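Local structure of RagB/SusD domain protein (5J90) at residues T131-P136 with E431-W436; E225-V230 with R345-G350; T302-S307 with P449-Y454; N401-A406 with K416-I421. The protein binds chitin and, as a SusD-like outer-membrane lipoprotein of a chitin utilization locus, probably captures chitin chains at the cell surface for uptake. One frame throughout, in Å; residues are numbered along the deposited sequence.

Interaction 1 of 4, residues T131-P136 with E431-W436; sequences TDTFGP and EGQEAW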
loop_
_atom_site.group_PDB
_atom_site.type_symbol
_atom_site.label_atom_id
_atom_site.label_comp_id
_atom_site.label_asym_id
_atom_site.label_seq_id
_atom_site.Cartn_x
_atom_site.Cartn_y
_atom_site.Cartn_z
ATOM N N THR A 131 14.124 -8.737 3.259
ATOM C CA THR A 131 13.108 -7.691 3.305
ATOM C C THR A 131 11.906 -8.008 2.412
ATOM O O THR A 131 10.768 -7.680 2.756
ATOM C CB THR A 131 13.671 -6.280 3.023
ATOM O OG1 THR A 131 12.600 -5.327 3.062
ATOM C CG2 THR A 131 14.308 -6.199 1.646
ATOM N N ASP A 132 12.138 -8.696 1.302
ATOM C CA ASP A 132 11.019 -9.096 0.458
ATOM C C ASP A 132 10.089 -10.083 1.153
ATOM O O ASP A 132 8.925 -10.209 0.778
ATOM C CB ASP A 132 11.520 -9.669 -0.861
ATOM C CG ASP A 132 12.084 -8.611 -1.778
ATOM O OD1 ASP A 132 11.934 -7.399 -1.505
ATOM O OD2 ASP A 132 12.679 -9.011 -2.798
ATOM N N THR A 133 10.597 -10.776 2.171
ATOM C CA THR A 133 9.807 -11.738 2.931
ATOM C C THR A 133 9.061 -11.092 4.104
ATOM O O THR A 133 7.881 -11.360 4.306
ATOM C CB THR A 133 10.707 -12.890 3.419
ATOM O OG1 THR A 133 11.230 -13.579 2.272
ATOM C CG2 THR A 133 9.940 -13.876 4.267
ATOM N N PHE A 134 9.740 -10.217 4.849
ATOM C CA PHE A 134 9.189 -9.673 6.093
ATOM C C PHE A 134 8.700 -8.229 6.012
ATOM O O PHE A 134 7.854 -7.816 6.822
ATOM C CB PHE A 134 10.225 -9.797 7.228
ATOM C CG PHE A 134 10.524 -11.217 7.615
ATOM C CD1 PHE A 134 9.660 -11.915 8.447
ATOM C CD2 PHE A 134 11.654 -11.866 7.126
ATOM C CE1 PHE A 134 9.912 -13.233 8.780
ATOM C CE2 PHE A 134 11.909 -13.187 7.456
ATOM C CZ PHE A 134 11.038 -13.867 8.286
ATOM N N GLY A 135 9.231 -7.455 5.063
ATOM C CA GLY A 135 8.983 -6.019 5.012
ATOM C C GLY A 135 10.079 -5.276 5.762
ATOM O O GLY A 135 11.249 -5.342 5.388
ATOM N N PRO A 136 9.727 -4.568 6.844
ATOM C CA PRO A 136 10.783 -3.977 7.669
ATOM C C PRO A 136 11.738 -5.059 8.176
ATOM O O PRO A 136 11.296 -6.160 8.514
ATOM C CB PRO A 136 10.006 -3.352 8.843
ATOM C CG PRO A 136 8.605 -3.134 8.294
ATOM C CD PRO A 136 8.377 -4.298 7.372
ATOM N N GLU A 431 13.915 -21.614 -8.303
ATOM C CA GLU A 431 14.146 -20.561 -7.303
ATOM C C GLU A 431 12.851 -19.803 -6.934
ATOM O O GLU A 431 12.527 -18.745 -7.481
ATOM C CB GLU A 431 15.249 -19.612 -7.783
ATOM C CG GLU A 431 16.027 -18.927 -6.662
ATOM C CD GLU A 431 15.137 -18.075 -5.772
ATOM O OE1 GLU A 431 14.872 -16.903 -6.129
ATOM O OE2 GLU A 431 14.684 -18.579 -4.724
ATOM N N GLY A 432 12.124 -20.359 -5.979
ATOM C CA GLY A 432 10.788 -19.888 -5.678
ATOM C C GLY A 432 10.667 -18.497 -5.089
ATOM O O GLY A 432 9.623 -17.873 -5.245
ATOM N N GLN A 433 11.707 -18.001 -4.428
ATOM C CA GLN A 433 11.610 -16.702 -3.766
ATOM C C GLN A 433 11.394 -15.559 -4.760
ATOM O O GLN A 433 10.485 -14.748 -4.580
ATOM C CB GLN A 433 12.840 -16.464 -2.885
ATOM C CG GLN A 433 12.879 -15.098 -2.193
ATOM C CD GLN A 433 11.793 -14.907 -1.141
ATOM O OE1 GLN A 433 11.236 -15.869 -0.593
ATOM N NE2 GLN A 433 11.491 -13.648 -0.850
ATOM N N GLU A 434 12.192 -15.504 -5.819
ATOM C CA GLU A 434 12.010 -14.451 -6.804
ATOM C C GLU A 434 10.654 -14.584 -7.493
ATOM O O GLU A 434 9.986 -13.592 -7.750
ATOM C CB GLU A 434 13.146 -14.473 -7.821
ATOM C CG GLU A 434 13.096 -13.319 -8.826
ATOM C CD GLU A 434 13.061 -11.944 -8.177
ATOM O OE1 GLU A 434 13.507 -11.786 -7.020
ATOM O OE2 GLU A 434 12.594 -10.994 -8.838
ATOM N N ALA A 435 10.237 -15.814 -7.789
ATOM C CA ALA A 435 8.942 -16.032 -8.428
ATOM C C ALA A 435 7.787 -15.559 -7.551
ATOM O O ALA A 435 6.820 -14.980 -8.054
ATOM C CB ALA A 435 8.765 -17.517 -8.801
ATOM N N TRP A 436 7.883 -15.814 -6.244
ATOM C CA TRP A 436 6.871 -15.344 -5.282
ATOM C C TRP A 436 6.827 -13.814 -5.231
ATOM O O TRP A 436 5.745 -13.215 -5.212
ATOM C CB TRP A 436 7.145 -15.938 -3.888
ATOM C CG TRP A 436 6.231 -15.474 -2.778
ATOM C CD1 TRP A 436 4.863 -15.412 -2.799
ATOM C CD2 TRP A 436 6.633 -15.044 -1.474
ATOM N NE1 TRP A 436 4.392 -14.948 -1.586
ATOM C CE2 TRP A 436 5.460 -14.723 -0.755
ATOM C CE3 TRP A 436 7.877 -14.903 -0.840
ATOM C CZ2 TRP A 436 5.499 -14.250 0.561
ATOM C CZ3 TRP A 436 7.915 -14.444 0.469
ATOM C CH2 TRP A 436 6.731 -14.125 1.155
HETATM O O HOH W 1 12.573 -11.759 -3.044
#
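D132 meets Q433 first, its CB lying 4.0 Å from Q433 NE2. The polar link between the two runs through a water that donates to D132 OD2 at 2.8 Å and accepts from Q433 NE2. That carboxylate is heavily engaged: R213 forms a salt bridge to OD2 as well as to E434 OE1, while Y158 and W501 donate to OD1. One residue on, T133 carries OG1 beside its own backbone N (chi1 -63°). There it bonds to R129 O, a turn back in the same helix, and also receives a weak, strongly bent bond from Q433 NE2 at 3.1 Å (122° at the hydrogen). The same hydroxyl oxygen lies in the plane of the W436 indole at its edge, 3.9 Å from CZ3. In this largely helical SusD-like fold, the last turn of helix 113-134 thus faces the first turn of helix 432-442, whose N-cap is E431: its OE1 accepts from E434 N at 3.0 Å and its OE2 from Q433 N. An alanine in place of Q433 would probably leave the water with one mate fewer, T133 OG1 without this weak donor and S57 OG without its partner OE1. Past F134, G135 turns to positive phi (93°) and ends the helix, its O taking a bond of 2.7 Å from T131 OG1.

Interaction 2 of 4, residues E225-V230 with R345-G350; sequences EAEKAV and RGWNMG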
loop_
_atom_site.group_PDB
_atom_site.type_symbol
_atom_site.label_atom_id
_atom_site.label_comp_id
_atom_site.label_asym_id
_atom_site.label_seq_id
_atom_site.Cartn_x
_atom_site.Cartn_y
_atom_site.Cartn_z
ATOM N N GLU A 225 16.795 3.718 -11.342
ATOM C CA GLU A 225 17.706 2.631 -11.005
ATOM C C GLU A 225 17.780 1.581 -12.119
ATOM O O GLU A 225 18.852 1.043 -12.391
ATOM C CB GLU A 225 17.322 2.010 -9.657
ATOM C CG GLU A 225 17.500 2.968 -8.479
ATOM C CD GLU A 225 18.950 3.311 -8.166
ATOM O OE1 GLU A 225 19.862 2.604 -8.626
ATOM O OE2 GLU A 225 19.182 4.291 -7.421
ATOM N N ALA A 226 16.667 1.328 -12.802
ATOM C CA ALA A 226 16.672 0.363 -13.909
ATOM C C ALA A 226 17.533 0.871 -15.060
ATOM O O ALA A 226 18.335 0.141 -15.647
ATOM C CB ALA A 226 15.257 0.104 -14.400
ATOM N N GLU A 227 17.374 2.147 -15.380
ATOM C CA GLU A 227 18.176 2.722 -16.453
ATOM C C GLU A 227 19.665 2.790 -16.092
ATOM O O GLU A 227 20.512 2.550 -16.946
ATOM C CB GLU A 227 17.593 4.068 -16.907
ATOM C CG GLU A 227 16.272 3.851 -17.631
ATOM C CD GLU A 227 15.624 5.105 -18.164
ATOM O OE1 GLU A 227 15.876 6.199 -17.620
ATOM O OE2 GLU A 227 14.840 4.974 -19.123
ATOM N N LYS A 228 19.986 3.065 -14.826
ATOM C CA LYS A 228 21.375 3.012 -14.359
ATOM C C LYS A 228 21.998 1.627 -14.590
ATOM O O LYS A 228 23.144 1.514 -15.033
ATOM C CB LYS A 228 21.463 3.347 -12.861
ATOM C CG LYS A 228 21.474 4.821 -12.517
ATOM C CD LYS A 228 21.319 5.058 -10.997
ATOM C CE LYS A 228 22.387 4.349 -10.187
ATOM N NZ LYS A 228 22.140 4.551 -8.716
ATOM N N ALA A 229 21.237 0.582 -14.280
ATOM C CA ALA A 229 21.729 -0.792 -14.414
ATOM C C ALA A 229 22.184 -1.078 -15.837
ATOM O O ALA A 229 23.255 -1.659 -16.066
ATOM C CB ALA A 229 20.641 -1.787 -13.992
ATOM N N VAL A 230 21.362 -0.657 -16.792
ATOM C CA VAL A 230 21.605 -0.928 -18.200
ATOM C C VAL A 230 22.696 -0.008 -18.747
ATOM O O VAL A 230 23.493 -0.409 -19.601
ATOM C CB VAL A 230 20.286 -0.788 -19.000
ATOM C CG1 VAL A 230 20.547 -0.807 -20.502
ATOM C CG2 VAL A 230 19.327 -1.898 -18.606
ATOM N N ARG A 345 7.490 -0.389 -20.520
ATOM C CA ARG A 345 7.289 0.835 -19.759
ATOM C C ARG A 345 7.936 2.061 -20.406
ATOM O O ARG A 345 7.824 3.175 -19.896
ATOM C CB ARG A 345 7.787 0.646 -18.319
ATOM C CG ARG A 345 7.038 -0.468 -17.600
ATOM C CD ARG A 345 7.485 -0.635 -16.143
ATOM N NE ARG A 345 6.777 -1.757 -15.534
ATOM C CZ ARG A 345 5.522 -1.697 -15.096
ATOM N NH1 ARG A 345 4.838 -0.563 -15.160
ATOM N NH2 ARG A 345 4.945 -2.771 -14.598
ATOM N N GLY A 346 8.603 1.859 -21.541
ATOM C CA GLY A 346 9.212 2.967 -22.263
ATOM C C GLY A 346 10.605 3.347 -21.788
ATOM O O GLY A 346 11.123 4.411 -22.124
ATOM N N TRP A 347 11.228 2.479 -20.993
ATOM C CA TRP A 347 12.533 2.786 -20.420
ATOM C C TRP A 347 13.693 2.426 -21.349
ATOM O O TRP A 347 13.528 1.626 -22.273
ATOM C CB TRP A 347 12.709 2.041 -19.095
ATOM C CG TRP A 347 11.698 2.378 -18.044
ATOM C CD1 TRP A 347 10.771 3.386 -18.062
ATOM C CD2 TRP A 347 11.518 1.691 -16.804
ATOM N NE1 TRP A 347 10.033 3.371 -16.899
ATOM C CE2 TRP A 347 10.471 2.337 -16.113
ATOM C CE3 TRP A 347 12.148 0.590 -16.205
ATOM C CZ2 TRP A 347 10.036 1.914 -14.855
ATOM C CZ3 TRP A 347 11.713 0.179 -14.949
ATOM C CH2 TRP A 347 10.666 0.832 -14.298
ATOM N N ASN A 348 14.863 2.991 -21.076
ATOM C CA ASN A 348 16.042 2.781 -21.919
ATOM C C ASN A 348 16.708 1.447 -21.631
ATOM O O ASN A 348 17.652 1.377 -20.831
ATOM C CB ASN A 348 17.063 3.899 -21.711
ATOM C CG ASN A 348 16.599 5.224 -22.253
ATOM O OD1 ASN A 348 15.687 5.285 -23.079
ATOM N ND2 ASN A 348 17.240 6.298 -21.806
ATOM N N MET A 349 16.226 0.405 -22.301
ATOM C CA MET A 349 16.619 -0.966 -21.981
ATOM C C MET A 349 17.478 -1.640 -23.046
ATOM O O MET A 349 18.041 -2.694 -22.793
ATOM C CB MET A 349 15.375 -1.827 -21.732
ATOM C CG MET A 349 14.553 -1.406 -20.518
ATOM S SD MET A 349 15.349 -1.808 -18.931
ATOM C CE MET A 349 15.974 -0.204 -18.425
ATOM N N GLY A 350 17.577 -1.054 -24.237
ATOM C CA GLY A 350 18.274 -1.705 -25.334
ATOM C C GLY A 350 17.404 -2.806 -25.904
ATOM O O GLY A 350 17.384 -3.932 -25.400
HETATM O O HOH W 2 19.722 2.908 -19.630
#
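E227 reaches N348 because its CG stands beside the backbone N, anti to the carbonyl carbon (chi1 -70°), and the chain then runs extended. M349 starts the same way but bends at chi2 and again at chi3 (103°), the torsion that sets its methyl CE against A226 and V230. The carboxylate of E227 takes the N348 amide: N348 N donates to E227 OE2 at 2.8 Å on the anti side, in a nearly straight bond (163°). The other oxygen, OE1, is salt-bridged to K223, so both ends of the group are held. A water adds a second polar bridge, donating to E227 O and to N348 O. Alongside these polar bonds lies an apolar patch. A226 CB sits 3.6 Å from W347 CZ3, and the V230 side chain crosses that of M349 at about a right angle, with CG2 3.8 Å from M349 CE. That CE also lies 4.1 Å from A226 CB. W347 extends the patch onto M212 of helix 196-213. The arrangement is that of a helix-to-helix connection laid across a neighbouring helix: a Schellman motif at G346 closes the helix before it, and an inverse gamma turn is centred on N348, whose amide bonds to helix 219-231.

Interaction 3 of 4, residues T302-S307 with P449-Y454; sequences TGIAIS and PVLKNY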
loop_
_atom_site.group_PDB
_atom_site.type_symbol
_atom_site.label_atom_id
_atom_site.label_comp_id
_atom_site.label_asym_id
_atom_site.label_seq_id
_atom_site.Cartn_x
_atom_site.Cartn_y
_atom_site.Cartn_z
ATOM N N THR A 302 -1.579 -27.378 -4.394
ATOM C CA THR A 302 -1.248 -26.833 -3.077
ATOM C C THR A 302 -2.467 -26.219 -2.376
ATOM O O THR A 302 -3.388 -25.710 -3.026
ATOM C CB THR A 302 -0.079 -25.810 -3.136
ATOM O OG1 THR A 302 0.406 -25.565 -1.810
ATOM C CG2 THR A 302 -0.524 -24.493 -3.763
ATOM N N GLY A 303 -2.468 -26.283 -1.047
ATOM C CA GLY A 303 -3.572 -25.778 -0.253
ATOM C C GLY A 303 -4.766 -26.714 -0.266
ATOM O O GLY A 303 -5.902 -26.288 -0.483
ATOM N N ILE A 304 -4.504 -27.991 -0.013
ATOM C CA ILE A 304 -5.539 -29.012 -0.102
ATOM C C ILE A 304 -5.681 -29.800 1.191
ATOM O O ILE A 304 -4.862 -29.692 2.110
ATOM C CB ILE A 304 -5.239 -30.008 -1.243
ATOM C CG1 ILE A 304 -3.871 -30.663 -1.035
ATOM C CG2 ILE A 304 -5.299 -29.311 -2.596
ATOM C CD1 ILE A 304 -3.600 -31.844 -1.961
ATOM N N ALA A 305 -6.741 -30.596 1.257
ATOM C CA ALA A 305 -6.881 -31.576 2.325
ATOM C C ALA A 305 -6.058 -32.796 1.935
ATOM O O ALA A 305 -6.083 -33.223 0.781
ATOM C CB ALA A 305 -8.345 -31.947 2.507
ATOM N N ILE A 306 -5.310 -33.334 2.892
ATOM C CA ILE A 306 -4.480 -34.506 2.631
ATOM C C ILE A 306 -4.832 -35.634 3.592
ATOM O O ILE A 306 -4.650 -35.515 4.804
ATOM C CB ILE A 306 -2.975 -34.175 2.730
ATOM C CG1 ILE A 306 -2.573 -33.214 1.608
ATOM C CG2 ILE A 306 -2.136 -35.447 2.654
ATOM C CD1 ILE A 306 -1.154 -32.690 1.717
ATOM N N SER A 307 -5.339 -36.730 3.037
ATOM C CA SER A 307 -5.717 -37.878 3.851
ATOM C C SER A 307 -4.471 -38.629 4.303
ATOM O O SER A 307 -4.274 -38.868 5.494
ATOM C CB SER A 307 -6.645 -38.801 3.064
ATOM O OG SER A 307 -7.057 -39.898 3.859
ATOM N N PRO A 449 -5.865 -21.036 -6.957
ATOM C CA PRO A 449 -6.085 -20.649 -5.558
ATOM C C PRO A 449 -6.132 -21.860 -4.627
ATOM O O PRO A 449 -6.494 -22.963 -5.048
ATOM C CB PRO A 449 -7.449 -19.951 -5.596
ATOM C CG PRO A 449 -8.128 -20.510 -6.818
ATOM C CD PRO A 449 -7.010 -20.684 -7.816
ATOM N N VAL A 450 -5.768 -21.674 -3.366
ATOM C CA VAL A 450 -5.868 -22.769 -2.404
ATOM C C VAL A 450 -7.331 -23.155 -2.199
ATOM O O VAL A 450 -8.234 -22.345 -2.415
ATOM C CB VAL A 450 -5.205 -22.441 -1.037
ATOM C CG1 VAL A 450 -3.714 -22.172 -1.216
ATOM C CG2 VAL A 450 -5.908 -21.269 -0.337
ATOM N N LEU A 451 -7.554 -24.403 -1.796
ATOM C CA LEU A 451 -8.896 -24.905 -1.502
ATOM C C LEU A 451 -9.171 -24.882 -0.008
ATOM O O LEU A 451 -10.328 -24.898 0.413
ATOM C CB LEU A 451 -9.060 -26.330 -2.032
ATOM C CG LEU A 451 -8.979 -26.427 -3.551
ATOM C CD1 LEU A 451 -9.039 -27.885 -4.006
ATOM C CD2 LEU A 451 -10.086 -25.609 -4.191
ATOM N N LYS A 452 -8.104 -24.857 0.789
ATOM C CA LYS A 452 -8.207 -24.778 2.242
ATOM C C LYS A 452 -7.402 -23.581 2.741
ATOM O O LYS A 452 -6.214 -23.441 2.428
ATOM C CB LYS A 452 -7.686 -26.063 2.898
ATOM C CG LYS A 452 -8.473 -27.333 2.560
ATOM C CD LYS A 452 -9.909 -27.233 3.058
ATOM C CE LYS A 452 -10.651 -28.557 2.933
ATOM N NZ LYS A 452 -12.006 -28.480 3.559
ATOM N N ASN A 453 -8.051 -22.729 3.525
ATOM C CA ASN A 453 -7.442 -21.509 4.043
ATOM C C ASN A 453 -7.707 -21.434 5.543
ATOM O O ASN A 453 -8.816 -21.096 5.965
ATOM C CB ASN A 453 -8.033 -20.297 3.311
ATOM C CG ASN A 453 -7.411 -18.967 3.733
ATOM O OD1 ASN A 453 -6.863 -18.828 4.831
ATOM N ND2 ASN A 453 -7.530 -17.972 2.864
ATOM N N TYR A 454 -6.691 -21.753 6.340
ATOM C CA TYR A 454 -6.816 -21.808 7.793
ATOM C C TYR A 454 -6.204 -20.584 8.478
ATOM O O TYR A 454 -5.741 -20.663 9.618
ATOM C CB TYR A 454 -6.166 -23.091 8.327
ATOM C CG TYR A 454 -6.854 -24.361 7.872
ATOM C CD1 TYR A 454 -8.225 -24.523 8.032
ATOM C CD2 TYR A 454 -6.141 -25.386 7.269
ATOM C CE1 TYR A 454 -8.865 -25.677 7.616
ATOM C CE2 TYR A 454 -6.771 -26.549 6.851
ATOM C CZ TYR A 454 -8.133 -26.683 7.023
ATOM O OH TYR A 454 -8.770 -27.834 6.608
#
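G303 and V450 form the tight heart of this meeting of two irregular loops near the periphery of the SusD-like fold, one running towards strand 326-328 and the other following helix 432-442. G303 CA packs 3.7 Å from V450 CG1, and a beta carbon on G303 would clash with that methyl. Positive phi (77°) also suits a residue without a side chain. The V450 side chain also touches Y79. The carbonyl of G303 is the polar centre, gripped by two successive amides: L451 N donates to G303 O at 2.8 Å from close to the carbonyl plane, whereas K452 N comes from above that plane. R301, just before T302, adds a bond from its NH2 to P449 O. Outward the contact thins. I304 CG2 and L451 CD1 touch at 4.2 Å, with N395 beside both residues, and L451 is exposed to solvent. K452 starts out toward the 302-307 loop and lays its CG against the I304-A305 peptide, 3.9 Å from A305 N, then bends at chi2 (-63°), where CD leaves the extended course. Its charged end leads away from the other loop. On this solvent side the last touch is a loose one, K452 CE lying 4.1 Å from the methyl CB of A305.

Interaction 4 of 4, residues N401-A406 with K416-I421; sequences NNVTVA and KLQKII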
loop_
_atom_site.group_PDB
_atom_site.type_symbol
_atom_site.label_atom_id
_atom_site.label_comp_id
_atom_site.label_asym_id
_atom_site.label_seq_id
_atom_site.Cartn_x
_atom_site.Cartn_y
_atom_site.Cartn_z
ATOM N N ASN A 401 -3.938 -19.699 -16.321
ATOM C CA ASN A 401 -2.977 -18.849 -17.026
ATOM C C ASN A 401 -3.201 -18.993 -18.526
ATOM O O ASN A 401 -2.511 -19.752 -19.223
ATOM C CB ASN A 401 -1.524 -19.172 -16.643
ATOM C CG ASN A 401 -0.581 -18.008 -16.920
ATOM O OD1 ASN A 401 -0.841 -16.878 -16.505
ATOM N ND2 ASN A 401 0.499 -18.269 -17.636
ATOM N N ASN A 402 -4.203 -18.273 -19.012
ATOM C CA ASN A 402 -4.722 -18.515 -20.351
ATOM C C ASN A 402 -4.160 -17.519 -21.342
ATOM O O ASN A 402 -4.806 -16.548 -21.728
ATOM C CB ASN A 402 -6.249 -18.522 -20.315
ATOM C CG ASN A 402 -6.785 -19.555 -19.343
ATOM O OD1 ASN A 402 -6.251 -20.664 -19.245
ATOM N ND2 ASN A 402 -7.825 -19.194 -18.599
ATOM N N VAL A 403 -2.915 -17.773 -21.718
ATOM C CA VAL A 403 -2.160 -16.915 -22.611
ATOM C C VAL A 403 -1.215 -17.806 -23.418
ATOM O O VAL A 403 -0.708 -18.809 -22.907
ATOM C CB VAL A 403 -1.363 -15.846 -21.806
ATOM C CG1 VAL A 403 -0.319 -16.500 -20.910
ATOM C CG2 VAL A 403 -0.723 -14.831 -22.724
ATOM N N THR A 404 -0.992 -17.457 -24.677
ATOM C CA THR A 404 -0.069 -18.212 -25.512
ATOM C C THR A 404 1.343 -17.651 -25.382
ATOM O O THR A 404 1.558 -16.590 -24.790
ATOM C CB THR A 404 -0.468 -18.142 -26.995
ATOM O OG1 THR A 404 -0.411 -16.781 -27.426
ATOM C CG2 THR A 404 -1.873 -18.678 -27.196
ATOM N N VAL A 405 2.308 -18.347 -25.967
ATOM C CA VAL A 405 3.683 -17.880 -25.942
ATOM C C VAL A 405 3.917 -16.734 -26.924
ATOM O O VAL A 405 4.566 -15.747 -26.585
ATOM C CB VAL A 405 4.682 -19.019 -26.245
ATOM C CG1 VAL A 405 6.096 -18.468 -26.290
ATOM C CG2 VAL A 405 4.585 -20.116 -25.196
ATOM N N ALA A 406 3.386 -16.862 -28.142
ATOM C CA ALA A 406 3.708 -15.937 -29.226
ATOM C C ALA A 406 3.423 -14.476 -28.896
ATOM O O ALA A 406 2.359 -14.142 -28.371
ATOM C CB ALA A 406 2.966 -16.335 -30.507
ATOM N N LYS A 416 0.788 -8.467 -22.594
ATOM C CA LYS A 416 2.222 -8.481 -22.863
ATOM C C LYS A 416 3.010 -8.798 -21.592
ATOM O O LYS A 416 3.919 -9.637 -21.613
ATOM C CB LYS A 416 2.671 -7.151 -23.474
ATOM C CG LYS A 416 2.177 -6.942 -24.916
ATOM C CD LYS A 416 2.463 -5.538 -25.421
ATOM C CE LYS A 416 2.121 -5.430 -26.910
ATOM N NZ LYS A 416 2.391 -4.063 -27.441
ATOM N N LEU A 417 2.649 -8.140 -20.486
ATOM C CA LEU A 417 3.319 -8.390 -19.225
ATOM C C LEU A 417 3.069 -9.819 -18.756
ATOM O O LEU A 417 3.986 -10.472 -18.270
ATOM C CB LEU A 417 2.878 -7.382 -18.157
ATOM C CG LEU A 417 3.604 -7.515 -16.809
ATOM C CD1 LEU A 417 5.092 -7.302 -16.963
ATOM C CD2 LEU A 417 3.022 -6.530 -15.785
ATOM N N GLN A 418 1.840 -10.313 -18.899
ATOM C CA GLN A 418 1.541 -11.693 -18.529
ATOM C C GLN A 418 2.428 -12.684 -19.284
ATOM O O GLN A 418 2.902 -13.664 -18.704
ATOM C CB GLN A 418 0.053 -12.005 -18.734
ATOM C CG GLN A 418 -0.355 -13.391 -18.269
ATOM C CD GLN A 418 -1.844 -13.658 -18.448
ATOM O OE1 GLN A 418 -2.564 -12.853 -19.051
ATOM N NE2 GLN A 418 -2.311 -14.794 -17.938
ATOM N N LYS A 419 2.657 -12.436 -20.572
ATOM C CA LYS A 419 3.529 -13.305 -21.358
ATOM C C LYS A 419 4.949 -13.255 -20.819
ATOM O O LYS A 419 5.570 -14.295 -20.591
ATOM C CB LYS A 419 3.513 -12.900 -22.835
ATOM C CG LYS A 419 2.219 -13.271 -23.555
ATOM C CD LYS A 419 2.201 -12.671 -24.954
ATOM C CE LYS A 419 0.868 -12.931 -25.652
ATOM N NZ LYS A 419 0.745 -14.336 -26.154
ATOM N N ILE A 420 5.463 -12.046 -20.622
ATOM C CA ILE A 420 6.817 -11.869 -20.106
ATOM C C ILE A 420 7.022 -12.563 -18.757
ATOM O O ILE A 420 7.982 -13.322 -18.567
ATOM C CB ILE A 420 7.159 -10.371 -19.987
ATOM C CG1 ILE A 420 7.278 -9.760 -21.386
ATOM C CG2 ILE A 420 8.447 -10.177 -19.204
ATOM C CD1 ILE A 420 7.276 -8.228 -21.394
ATOM N N ILE A 421 6.111 -12.319 -17.823
ATOM C CA ILE A 421 6.262 -12.889 -16.487
ATOM C C ILE A 421 6.062 -14.411 -16.502
ATOM O O ILE A 421 6.718 -15.127 -15.747
ATOM C CB ILE A 421 5.321 -12.213 -15.465
ATOM C CG1 ILE A 421 5.584 -10.697 -15.391
ATOM C CG2 ILE A 421 5.477 -12.855 -14.087
ATOM C CD1 ILE A 421 6.995 -10.321 -14.997
HETATM O O HOH W 3 -5.170 -15.612 -18.287
HETATM O O HOH W 4 -2.314 -15.104 -25.650
#
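K419 carries most of the polar contact, its NZ donating to two backbone carbonyls of the facing loop, T404 O at 2.8 Å and A406 O at 2.7 Å. The chain is straight until chi4 (-77°), where the bend turns NZ towards them. NZ also donates to a water that T404 N holds as well. T404 OG1 lies beside the ammonium, though its firm partner is N380. A methionine in place of K419 would probably leave T404 O and A406 O without their shared donor and the water with one bond fewer. The second polar link joins amides tip to tip: Q418 NE2 donates to N401 OD1 at 2.9 Å, nearly straight (167°), approaching from above the N401 carbonyl plane. K446 N supplies another bond to that oxygen, and a second water ties Q418 NE2 to N402 N. Apolar packing lies between the two links. V403 CG2 presses on K419 CG at 3.4 Å, tighter than normal carbon contact, while the V403 and Q418 side chains slide past each other in opposite directions, V403 CG1 4.0 Å from Q418 NE2. Here a loop is strapped along helix 413-428 of the SusD-like fold, largely through its own main chain, with a buried lysine supplying bonds to two of its carbonyls.

Interaction 1 lies deepest, its centre about 6 Å from that of the chain, and joins two helix ends through buried polar groups and a water. Interaction 4, about 20 Å out, is also buried, but there a lysine satisfies loop carbonyls. The two sit on consecutive helices, 413-428 and 432-442. Interactions 2 and 3 are only partly buried and lie on opposite sides of the chain's centre. Interaction 2 mixes a carboxylate-to-amide bond with an apolar patch on a helix; interaction 3 is loop against loop, resting on one glycine carbonyl. Interactions 2 and 4 come within about 4 Å at their nearest atoms without touching, and E341 of helix 332-344 touches both R345 and L417.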